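Local coordinates for protein paenibacillus xanthan lyase (Paenibacillus, PDB 6F2P) that cleaves the polysaccharide xanthan as a lyase of polysaccharide lyase family 8 and carries several bound calcium ions, at residues 648-651 with 656-659. Residues are numbered along the deposited sequence; the frame is centred on the assembly and turned at random.
With CA (calcium ion), chain B.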
# COMPACT_ATOMS: atom_id res chain seq x y z
N ALA A 648 -10.85 1.70 -16.10
CA ALA A 648 -10.79 3.14 -15.97
C ALA A 648 -12.17 3.78 -15.91
O ALA A 648 -13.09 3.38 -16.64
CB ALA A 648 -9.96 3.74 -17.10
N VAL A 649 -12.30 4.76 -15.02
CA VAL A 649 -13.54 5.49 -14.82
C VAL A 649 -13.25 6.98 -14.70
O VAL A 649 -12.28 7.39 -14.04
CB VAL A 649 -14.26 5.00 -13.55
CG1 VAL A 649 -15.52 5.84 -13.26
CG2 VAL A 649 -14.61 3.53 -13.67
N LYS A 650 -14.07 7.79 -15.35
CA LYS A 650 -13.97 9.24 -15.25
C LYS A 650 -15.27 9.80 -14.66
O LYS A 650 -16.35 9.47 -15.11
CB LYS A 650 -13.70 9.86 -16.63
CG LYS A 650 -13.86 11.39 -16.68
CD LYS A 650 -13.14 12.00 -17.88
CE LYS A 650 -13.14 13.54 -17.82
NZ LYS A 650 -12.25 14.17 -18.85
N GLU A 651 -15.14 10.62 -13.63
CA GLU A 651 -16.29 11.35 -13.11
C GLU A 651 -16.32 12.68 -13.85
O GLU A 651 -15.44 13.51 -13.67
CB GLU A 651 -16.13 11.59 -11.61
CG GLU A 651 -17.43 11.63 -10.83
CD GLU A 651 -18.06 13.02 -10.78
OE1 GLU A 651 -19.13 13.16 -10.14
OE2 GLU A 651 -17.50 13.98 -11.37
N VAL A 656 -12.28 14.16 -12.79
CA VAL A 656 -11.31 13.29 -12.15
C VAL A 656 -11.38 11.92 -12.80
O VAL A 656 -12.47 11.35 -12.95
CB VAL A 656 -11.58 13.14 -10.65
CG1 VAL A 656 -10.74 12.00 -10.07
CG2 VAL A 656 -11.31 14.44 -9.92
N THR A 657 -10.24 11.39 -13.21
CA THR A 657 -10.20 10.07 -13.84
C THR A 657 -9.32 9.15 -13.01
O THR A 657 -8.26 9.55 -12.55
CB THR A 657 -9.63 10.14 -15.27
OG1 THR A 657 -10.28 11.19 -16.01
CG2 THR A 657 -9.81 8.82 -15.98
N GLY A 658 -9.78 7.92 -12.80
CA GLY A 658 -8.98 6.91 -12.13
C GLY A 658 -8.71 5.76 -13.09
O GLY A 658 -9.60 5.34 -13.83
N ILE A 659 -7.48 5.26 -13.09
CA ILE A 659 -7.12 4.14 -13.95
C ILE A 659 -6.23 3.12 -13.25
O ILE A 659 -5.23 3.48 -12.64
CB ILE A 659 -6.32 4.61 -15.17
CG1 ILE A 659 -7.01 5.79 -15.87
CG2 ILE A 659 -6.08 3.44 -16.12
CD1 ILE A 659 -6.21 6.37 -17.02
CA CA B . -20.43 12.66 -8.40
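Val649 and Gly658 exchange two backbone hydrogen bonds, and Glu651 and Val656 form a second such pair, closing the antiparallel beta hairpin of strands 646-651 and 656-661, whose short segments run 170° apart in direction. The hairpin belongs to the C-terminal beta-sandwich domain of the lyase, where strands 637-642 and 678-684 continue the sheet on its two sides. Gly658 N reaches Val649 O at 2.8 Å, whereas the bond from Val656 N to Glu651 O, next to the turn, is stretched to 3.3 Å and weak. On one face, Ala648 meets Ile659, with Ala648 CB 3.8 Å from Ile659 CG1; the small methyl suits this close non-hydrogen-bonded pair, and both side chains also touch Val669 of strand 667-669. Further along that face, Lys650 crosses Thr657. Its CG lies opposite the backbone N (chi1 168°), and the extended chain passes the threonine hydroxyl, with Lys650 CD 3.5 Å from Thr657 OG1, before the amine leads away from the partner strand. A partly exposed position suits such a residue, whose methylenes pack while its charge moves off. Replacing Lys650 with a serine removes CG and CD, and would probably leave Thr657 OG1 without most of its aliphatic cover. The other face carries Val649, Glu651 and Val656, all of which touch Phe489; beta-branched valines suit an extended backbone and fill this buried side, while Gly658 puts no side chain beside Val649. Glu651, bent at its second torsion (chi2 -87°), reaches a calcium ion also bound by Asp490, Asp491, Glu492 and Gln636, tying the hairpin to the loop that follows strand 481-488. Its carboxylate divides the work: OE2 accepts a hydrogen bond from Leu654 N in the turn, and Glu651 OE1 binds the calcium ion at 2.2 Å.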